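Local coordinates for protein putative phytoene/squalene synthase YisP (Bacillus subtilis subsp. subtilis, PDB 3WE9) that hydrolyses farnesyl diphosphate to farnesol and diphosphate, supports biofilm formation and belongs to the phytoene/squalene synthase family, at residues F201-E206 with I248-H253; E120-Y124 with L161-L165; S154-A158 with Y215-C219. One frame throughout, in Å; residues are numbered along the deposited sequence.

Interaction 1 (F201-E206 with I248-H253); sequences FTMTWE and IRAKQH
With CG set anti to its carbonyl carbon (chi1 -57°), His253 swings its imidazole against helix 199-221, while Glu206 bends at chi2 (-65°) to turn its carboxylate back toward Arg249. The extended Arg249 chain then meets that carboxylate side-on, the two planes nearly coplanar. NH2 of Arg249 reaches Glu206 OE1 at 2.9 Å and NE reaches Glu206 OE2 at 2.9 Å, each on a syn lone pair. His253 NE2 donates to the same OE2 at 3.0 Å, arriving on the anti side and somewhat out of the carboxylate plane. The imidazole's CD2 edge points into one face of the Trp205 ring, an edge-to-face pair with planes at 78°, and Thr202 CG2 lies over one imidazole face in a CH-pi contact. Ile248 CG2 packs on Trp205 CZ2 at 3.4 Å. Helix 228-250 ends in a Schellman motif with Gln252 at C-prime, and His253 follows directly. Arg249 NH1 also pairs with Glu246 and Glu213, and the indole NH of Trp205 hydrogen-bonds to Leu165 O. Three donors on one carboxylate would probably favour its ionised form, and the NE2 bond, with Trp205 and Thr202 against the ring, probably fixes the imidazole's rotation.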
loop_
_atom_site.group_PDB
_atom_site.type_symbol
_atom_site.label_atom_id
_atom_site.label_comp_id
_atom_site.label_asym_id
_atom_site.label_seq_id
_atom_site.Cartn_x
_atom_site.Cartn_y
_atom_site.Cartn_z
ATOM N N PHE A 201 -24.578 -1.110 1.841
ATOM C CA PHE A 201 -23.166 -1.450 1.929
ATOM C C PHE A 201 -22.363 -0.953 0.736
ATOM O O PHE A 201 -21.274 -0.399 0.905
ATOM C CB PHE A 201 -22.939 -2.958 2.048
ATOM C CG PHE A 201 -21.482 -3.335 1.989
ATOM C CD1 PHE A 201 -20.606 -2.922 2.994
ATOM C CD2 PHE A 201 -20.968 -4.031 0.900
ATOM C CE1 PHE A 201 -19.236 -3.195 2.913
ATOM C CE2 PHE A 201 -19.602 -4.309 0.806
ATOM C CZ PHE A 201 -18.733 -3.887 1.816
ATOM N N THR A 202 -22.884 -1.157 -0.472
ATOM C CA THR A 202 -22.158 -0.724 -1.657
ATOM C C THR A 202 -22.001 0.796 -1.677
ATOM O O THR A 202 -20.984 1.310 -2.144
ATOM C CB THR A 202 -22.835 -1.225 -2.963
ATOM O OG1 THR A 202 -24.189 -0.767 -3.019
ATOM C CG2 THR A 202 -22.813 -2.751 -3.013
ATOM N N MET A 203 -23.001 1.515 -1.173
ATOM C CA MET A 203 -22.909 2.973 -1.106
ATOM C C MET A 203 -21.813 3.374 -0.119
ATOM O O MET A 203 -21.065 4.319 -0.360
ATOM C CB MET A 203 -24.245 3.581 -0.671
ATOM C CG MET A 203 -25.292 3.543 -1.768
ATOM S SD MET A 203 -26.851 4.231 -1.217
ATOM C CE MET A 203 -26.583 5.980 -1.560
ATOM N N THR A 204 -21.727 2.642 0.989
ATOM C CA THR A 204 -20.715 2.888 2.009
ATOM C C THR A 204 -19.337 2.617 1.406
ATOM O O THR A 204 -18.415 3.428 1.522
ATOM C CB THR A 204 -20.921 1.954 3.224
ATOM O OG1 THR A 204 -22.177 2.260 3.848
ATOM C CG2 THR A 204 -19.778 2.124 4.243
ATOM N N TRP A 205 -19.213 1.474 0.742
ATOM C CA TRP A 205 -17.960 1.073 0.118
ATOM C C TRP A 205 -17.529 2.068 -0.961
ATOM O O TRP A 205 -16.373 2.469 -1.006
ATOM C CB TRP A 205 -18.118 -0.322 -0.498
ATOM C CG TRP A 205 -16.847 -0.946 -0.962
ATOM C CD1 TRP A 205 -16.052 -1.810 -0.261
ATOM C CD2 TRP A 205 -16.237 -0.796 -2.253
ATOM N NE1 TRP A 205 -14.988 -2.214 -1.037
ATOM C CE2 TRP A 205 -15.075 -1.605 -2.261
ATOM C CE3 TRP A 205 -16.559 -0.057 -3.398
ATOM C CZ2 TRP A 205 -14.235 -1.700 -3.380
ATOM C CZ3 TRP A 205 -15.718 -0.152 -4.518
ATOM C CH2 TRP A 205 -14.571 -0.968 -4.495
ATOM N N GLU A 206 -18.460 2.457 -1.828
ATOM C CA GLU A 206 -18.149 3.395 -2.903
ATOM C C GLU A 206 -17.786 4.786 -2.375
ATOM O O GLU A 206 -16.974 5.494 -2.967
ATOM C CB GLU A 206 -19.323 3.487 -3.885
ATOM C CG GLU A 206 -19.550 2.221 -4.735
ATOM C CD GLU A 206 -18.394 1.917 -5.691
ATOM O OE1 GLU A 206 -17.524 2.792 -5.878
ATOM O OE2 GLU A 206 -18.357 0.803 -6.266
ATOM N N ILE A 248 -13.251 -5.655 -7.790
ATOM C CA ILE A 248 -14.153 -5.784 -6.654
ATOM C C ILE A 248 -15.570 -5.420 -7.100
ATOM O O ILE A 248 -16.533 -6.110 -6.763
ATOM C CB ILE A 248 -13.700 -4.860 -5.490
ATOM C CG1 ILE A 248 -12.326 -5.326 -4.982
ATOM C CG2 ILE A 248 -14.736 -4.883 -4.365
ATOM C CD1 ILE A 248 -11.690 -4.420 -3.930
ATOM N N ARG A 249 -15.694 -4.342 -7.867
ATOM C CA ARG A 249 -17.000 -3.918 -8.357
ATOM C C ARG A 249 -17.578 -4.992 -9.277
ATOM O O ARG A 249 -18.770 -5.293 -9.223
ATOM C CB ARG A 249 -16.881 -2.594 -9.112
ATOM C CG ARG A 249 -16.599 -1.409 -8.205
ATOM C CD ARG A 249 -16.342 -0.131 -8.994
ATOM N NE ARG A 249 -16.124 1.001 -8.100
ATOM C CZ ARG A 249 -15.093 1.832 -8.180
ATOM N NH1 ARG A 249 -14.171 1.667 -9.124
ATOM N NH2 ARG A 249 -14.976 2.821 -7.309
ATOM N N ALA A 250 -16.715 -5.566 -10.111
ATOM C CA ALA A 250 -17.102 -6.611 -11.054
ATOM C C ALA A 250 -17.552 -7.873 -10.331
ATOM O O ALA A 250 -18.359 -8.650 -10.847
ATOM C CB ALA A 250 -15.927 -6.936 -11.984
ATOM N N LYS A 251 -17.025 -8.080 -9.133
ATOM C CA LYS A 251 -17.383 -9.254 -8.362
ATOM C C LYS A 251 -18.392 -8.943 -7.268
ATOM O O LYS A 251 -18.394 -9.569 -6.209
ATOM C CB LYS A 251 -16.138 -9.896 -7.768
ATOM C CG LYS A 251 -15.101 -10.309 -8.805
ATOM C CD LYS A 251 -15.641 -11.368 -9.743
ATOM C CE LYS A 251 -14.581 -11.804 -10.744
ATOM N NZ LYS A 251 -15.120 -12.830 -11.678
ATOM N N GLN A 252 -19.224 -7.944 -7.535
ATOM C CA GLN A 252 -20.306 -7.565 -6.638
ATOM C C GLN A 252 -19.948 -7.194 -5.200
ATOM O O GLN A 252 -20.713 -7.479 -4.282
ATOM C CB GLN A 252 -21.343 -8.690 -6.627
ATOM C CG GLN A 252 -21.649 -9.246 -8.019
ATOM C CD GLN A 252 -21.934 -8.156 -9.038
ATOM O OE1 GLN A 252 -21.095 -7.839 -9.890
ATOM N NE2 GLN A 252 -23.122 -7.570 -8.953
ATOM N N HIS A 253 -18.795 -6.567 -5.004
ATOM C CA HIS A 253 -18.379 -6.134 -3.668
ATOM C C HIS A 253 -18.422 -7.255 -2.630
ATOM O O HIS A 253 -18.647 -6.999 -1.451
ATOM C CB HIS A 253 -19.286 -4.991 -3.194
ATOM C CG HIS A 253 -19.300 -3.808 -4.112
ATOM N ND1 HIS A 253 -20.173 -3.696 -5.173
ATOM C CD2 HIS A 253 -18.525 -2.697 -4.144
ATOM C CE1 HIS A 253 -19.937 -2.567 -5.819
ATOM N NE2 HIS A 253 -18.941 -1.942 -5.214
#

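Interaction 2 (E120-Y124 with L161-L165); sequences ELLMY and LVRFL
Inside the all-alpha terpene synthase fold of the phytoene/squalene synthase family, helix 118-140 packs here against the later turns of helix 145-165. Their short segments run at 120° to each other and come no closer than 11.4 Å between axes, so long side chains have to bridge the gap, and no hydrogen bond crosses it. Phe164 is the main bridge: its CB points at the other helix and its ring touches both Leu121 and Tyr124. Leu121 slides past it in the opposite direction, bringing CD1 to 3.6 Å from Phe164 CD2. That methyl approaches the ring obliquely. A second layer is purely aliphatic. Leu161 spreads its two methyls over two neighbours, CD2 lying 4.1 Å from Leu121 CG and CD1 4.0 Å from Leu122 CD2. Leu122 starts off pointing away from the contact, and its CD2 branch is what comes back to make this touch. Helix 199-221 lies alongside, with Ile208 against Leu121 and Ala212 against Leu161, while Tyr115 and Arg176, from loops, also touch Tyr124. The touching surfaces of the seam are apolar and aromatic carbon. Tyr124 closes it at the aromatic end. Chi1 of -176° places its CG opposite the backbone N and carries the ring out beside Phe164. The two rings lie with planes 14° apart but meet rim to rim, neither covering the other, and Tyr124 CE2 stands 3.3 Å from Phe164 CZ.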
loop_
_atom_site.group_PDB
_atom_site.type_symbol
_atom_site.label_atom_id
_atom_site.label_comp_id
_atom_site.label_asym_id
_atom_site.label_seq_id
_atom_site.Cartn_x
_atom_site.Cartn_y
_atom_site.Cartn_z
ATOM N N GLU A 120 -10.979 9.287 10.671
ATOM C CA GLU A 120 -10.234 8.318 11.455
ATOM C C GLU A 120 -9.616 7.248 10.544
ATOM O O GLU A 120 -8.468 6.841 10.739
ATOM C CB GLU A 120 -11.149 7.673 12.500
ATOM C CG GLU A 120 -10.411 6.843 13.534
ATOM C CD GLU A 120 -11.292 6.436 14.703
ATOM O OE1 GLU A 120 -10.797 5.706 15.591
ATOM O OE2 GLU A 120 -12.474 6.846 14.741
ATOM N N LEU A 121 -10.378 6.790 9.553
ATOM C CA LEU A 121 -9.866 5.790 8.618
ATOM C C LEU A 121 -8.742 6.406 7.777
ATOM O O LEU A 121 -7.709 5.777 7.553
ATOM C CB LEU A 121 -10.982 5.300 7.688
ATOM C CG LEU A 121 -10.558 4.306 6.596
ATOM C CD1 LEU A 121 -10.029 3.023 7.222
ATOM C CD2 LEU A 121 -11.748 4.003 5.697
ATOM N N LEU A 122 -8.957 7.638 7.317
ATOM C CA LEU A 122 -7.974 8.345 6.496
ATOM C C LEU A 122 -6.683 8.601 7.257
ATOM O O LEU A 122 -5.589 8.472 6.706
ATOM C CB LEU A 122 -8.543 9.684 6.010
ATOM C CG LEU A 122 -9.751 9.614 5.073
ATOM C CD1 LEU A 122 -10.206 11.023 4.697
ATOM C CD2 LEU A 122 -9.369 8.821 3.831
ATOM N N MET A 123 -6.816 8.974 8.524
ATOM C CA MET A 123 -5.658 9.244 9.364
ATOM C C MET A 123 -4.867 7.956 9.525
ATOM O O MET A 123 -3.633 7.962 9.547
ATOM C CB MET A 123 -6.117 9.770 10.730
ATOM C CG MET A 123 -5.000 9.952 11.752
ATOM S SD MET A 123 -3.622 10.970 11.184
ATOM C CE MET A 123 -4.442 12.458 10.756
ATOM N N TYR A 124 -5.580 6.843 9.624
ATOM C CA TYR A 124 -4.916 5.561 9.767
ATOM C C TYR A 124 -4.169 5.156 8.495
ATOM O O TYR A 124 -3.054 4.640 8.560
ATOM C CB TYR A 124 -5.914 4.472 10.120
ATOM C CG TYR A 124 -5.226 3.164 10.370
ATOM C CD1 TYR A 124 -4.276 3.049 11.386
ATOM C CD2 TYR A 124 -5.483 2.051 9.577
ATOM C CE1 TYR A 124 -3.600 1.860 11.607
ATOM C CE2 TYR A 124 -4.809 0.853 9.792
ATOM C CZ TYR A 124 -3.873 0.767 10.808
ATOM O OH TYR A 124 -3.214 -0.416 11.040
ATOM N N LEU A 161 -5.849 2.230 1.482
ATOM C CA LEU A 161 -7.306 2.277 1.407
ATOM C C LEU A 161 -7.808 1.169 0.494
ATOM O O LEU A 161 -8.822 0.529 0.778
ATOM C CB LEU A 161 -7.791 3.628 0.879
ATOM C CG LEU A 161 -7.670 4.824 1.832
ATOM C CD1 LEU A 161 -8.178 6.088 1.131
ATOM C CD2 LEU A 161 -8.467 4.558 3.103
ATOM N N VAL A 162 -7.101 0.930 -0.603
ATOM C CA VAL A 162 -7.527 -0.128 -1.517
ATOM C C VAL A 162 -7.431 -1.490 -0.834
ATOM O O VAL A 162 -8.333 -2.322 -0.946
ATOM C CB VAL A 162 -6.685 -0.125 -2.805
ATOM C CG1 VAL A 162 -7.037 -1.344 -3.666
ATOM C CG2 VAL A 162 -6.971 1.149 -3.586
ATOM N N ARG A 163 -6.336 -1.717 -0.120
ATOM C CA ARG A 163 -6.171 -2.975 0.587
ATOM C C ARG A 163 -7.305 -3.150 1.592
ATOM O O ARG A 163 -7.880 -4.233 1.711
ATOM C CB ARG A 163 -4.820 -3.004 1.305
ATOM C CG ARG A 163 -3.641 -3.194 0.367
ATOM C CD ARG A 163 -2.327 -3.007 1.097
ATOM N NE ARG A 163 -1.191 -3.424 0.283
ATOM C CZ ARG A 163 -0.849 -4.691 0.067
ATOM N NH1 ARG A 163 -1.557 -5.673 0.609
ATOM N NH2 ARG A 163 0.201 -4.977 -0.691
ATOM N N PHE A 164 -7.629 -2.077 2.310
ATOM C CA PHE A 164 -8.701 -2.125 3.296
ATOM C C PHE A 164 -10.024 -2.518 2.648
ATOM O O PHE A 164 -10.763 -3.334 3.188
ATOM C CB PHE A 164 -8.877 -0.765 3.987
ATOM C CG PHE A 164 -7.745 -0.388 4.908
ATOM C CD1 PHE A 164 -6.705 -1.283 5.174
ATOM C CD2 PHE A 164 -7.733 0.860 5.531
ATOM C CE1 PHE A 164 -5.673 -0.941 6.047
ATOM C CE2 PHE A 164 -6.703 1.216 6.409
ATOM C CZ PHE A 164 -5.671 0.313 6.668
ATOM N N LEU A 165 -10.312 -1.921 1.493
ATOM C CA LEU A 165 -11.548 -2.183 0.754
ATOM C C LEU A 165 -11.614 -3.544 0.052
ATOM O O LEU A 165 -12.680 -3.953 -0.414
ATOM C CB LEU A 165 -11.755 -1.084 -0.297
ATOM C CG LEU A 165 -12.060 0.332 0.219
ATOM C CD1 LEU A 165 -11.989 1.337 -0.928
ATOM C CD2 LEU A 165 -13.438 0.355 0.856
#

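Interaction 3 (S154-A158 with Y215-C219); sequences SLGLA and YLEEC
Tyr215 and Ser154 bury the most surface in this contact, a close antiparallel helix pair of the all-alpha phytoene/squalene synthase fold, and their CA atoms are also the nearest pair, 5.2 Å apart. The Tyr215 ring lies against helix 145-165 with Leu157 over one face: CG of Leu157 stands 3.9 Å from the ring centroid, almost on the ring normal, in a CH-pi contact, and its CD1 methyl leans toward Tyr215 CE2. At the ring edge, near its plane, is Ser154 OG. This hydroxyl donates to Glu218 OE1 from above the carboxylate plane; the modelled 2.5 Å is doubtful as an exact length. Ser154 OG is also hydrogen-bonded to Gln150 O, so two acceptors probably compete for its one proton. Glu218 sets CG opposite its backbone N (chi1 -166°) and runs extended to the hydroxyl. Ala158 lets the backbones close up, its CB resting 3.6 Å from Tyr215 CB and 3.5 Å from Leu216 CD2, and Cys219 SG packs on Leu155 CB. Replacing Tyr215 by an alanine would probably strip Leu157 of its ring face and Ser154 OG of the edge beside it, opening a gap between the helices. The segments run at 150°, axes 8.2 Å apart. Helix 228-250 packs against Leu155, Leu216 and Cys219 through Leu238 and Val234, whereas helix 118-140 approaches Leu157 and Tyr215 through Ala125, Tyr126 and Leu122.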
loop_
_atom_site.group_PDB
_atom_site.type_symbol
_atom_site.label_atom_id
_atom_site.label_comp_id
_atom_site.label_asym_id
_atom_site.label_seq_id
_atom_site.Cartn_x
_atom_site.Cartn_y
_atom_site.Cartn_z
ATOM N N SER A 154 0.309 10.328 -1.036
ATOM C CA SER A 154 -1.027 10.049 -1.541
ATOM C C SER A 154 -1.116 8.639 -2.134
ATOM O O SER A 154 -2.114 7.951 -1.960
ATOM C CB SER A 154 -1.426 11.091 -2.589
ATOM O OG SER A 154 -1.759 12.322 -1.964
ATOM N N LEU A 155 -0.070 8.213 -2.835
ATOM C CA LEU A 155 -0.055 6.879 -3.426
ATOM C C LEU A 155 -0.103 5.809 -2.332
ATOM O O LEU A 155 -0.918 4.895 -2.385
ATOM C CB LEU A 155 1.202 6.682 -4.275
ATOM C CG LEU A 155 1.337 5.284 -4.894
ATOM C CD1 LEU A 155 0.151 5.010 -5.810
ATOM C CD2 LEU A 155 2.655 5.179 -5.656
ATOM N N GLY A 156 0.773 5.931 -1.341
ATOM C CA GLY A 156 0.800 4.959 -0.261
ATOM C C GLY A 156 -0.506 4.927 0.513
ATOM O O GLY A 156 -1.000 3.859 0.883
ATOM N N LEU A 157 -1.050 6.111 0.767
ATOM C CA LEU A 157 -2.314 6.269 1.480
ATOM C C LEU A 157 -3.419 5.555 0.690
ATOM O O LEU A 157 -4.164 4.746 1.235
ATOM C CB LEU A 157 -2.624 7.770 1.604
ATOM C CG LEU A 157 -3.861 8.437 2.234
ATOM C CD1 LEU A 157 -5.058 7.511 2.272
ATOM C CD2 LEU A 157 -3.508 8.926 3.612
ATOM N N ALA A 158 -3.506 5.860 -0.602
ATOM C CA ALA A 158 -4.517 5.256 -1.469
ATOM C C ALA A 158 -4.391 3.728 -1.519
ATOM O O ALA A 158 -5.390 3.004 -1.475
ATOM C CB ALA A 158 -4.397 5.831 -2.878
ATOM N N TYR A 215 -7.063 10.180 -4.194
ATOM C CA TYR A 215 -5.644 10.151 -3.863
ATOM C C TYR A 215 -4.848 9.602 -5.044
ATOM O O TYR A 215 -3.789 10.126 -5.378
ATOM C CB TYR A 215 -5.392 9.292 -2.619
ATOM C CG TYR A 215 -5.788 9.959 -1.320
ATOM C CD1 TYR A 215 -5.033 11.011 -0.791
ATOM C CD2 TYR A 215 -6.906 9.535 -0.614
ATOM C CE1 TYR A 215 -5.387 11.615 0.418
ATOM C CE2 TYR A 215 -7.270 10.130 0.586
ATOM C CZ TYR A 215 -6.507 11.165 1.099
ATOM O OH TYR A 215 -6.868 11.729 2.301
ATOM N N LEU A 216 -5.367 8.551 -5.679
ATOM C CA LEU A 216 -4.697 7.947 -6.831
ATOM C C LEU A 216 -4.541 8.958 -7.968
ATOM O O LEU A 216 -3.451 9.133 -8.507
ATOM C CB LEU A 216 -5.489 6.730 -7.328
ATOM C CG LEU A 216 -5.549 5.497 -6.407
ATOM C CD1 LEU A 216 -6.544 4.487 -6.962
ATOM C CD2 LEU A 216 -4.167 4.877 -6.270
ATOM N N GLU A 217 -5.637 9.626 -8.321
ATOM C CA GLU A 217 -5.634 10.622 -9.392
ATOM C C GLU A 217 -4.604 11.717 -9.107
ATOM O O GLU A 217 -3.982 12.266 -10.016
ATOM C CB GLU A 217 -7.035 11.229 -9.527
ATOM C CG GLU A 217 -7.236 12.138 -10.738
ATOM C CD GLU A 217 -6.784 11.495 -12.044
ATOM O OE1 GLU A 217 -6.994 10.274 -12.214
ATOM O OE2 GLU A 217 -6.226 12.214 -12.905
ATOM N N GLU A 218 -4.433 12.015 -7.826
ATOM C CA GLU A 218 -3.490 13.024 -7.359
ATOM C C GLU A 218 -2.062 12.623 -7.725
ATOM O O GLU A 218 -1.256 13.450 -8.152
ATOM C CB GLU A 218 -3.630 13.148 -5.846
ATOM C CG GLU A 218 -2.995 14.349 -5.212
ATOM C CD GLU A 218 -3.564 14.585 -3.830
ATOM O OE1 GLU A 218 -2.827 14.427 -2.836
ATOM O OE2 GLU A 218 -4.769 14.913 -3.745
ATOM N N CYS A 219 -1.751 11.344 -7.550
ATOM C CA CYS A 219 -0.422 10.846 -7.876
ATOM C C CYS A 219 -0.298 10.740 -9.390
ATOM O O CYS A 219 0.777 10.926 -9.953
ATOM C CB CYS A 219 -0.190 9.474 -7.241
ATOM S SG CYS A 219 1.436 8.772 -7.603
#

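How the interactions relate
Interactions 2 and 3 are buried contacts about 10 Å from the centre of the chain, and both use helix 145-165. Interaction 1 lies farther out, about 20 Å from that centre, and is only partly buried. The chemistry differs with place: in interaction 1 a salt bridge and a histidine bond beside aromatic and apolar packing, in interaction 2 apolar and aromatic carbon contacts with no hydrogen bond between the segments, and in interaction 3 a mainly apolar seam with one serine-carboxylate bond. Helix 199-221 serves both interactions 1 and 3, which do not touch. Interaction 2 reaches each of the others, meeting interaction 1 at Leu165 and interaction 3 where Leu122 and Leu161 pack on Tyr215.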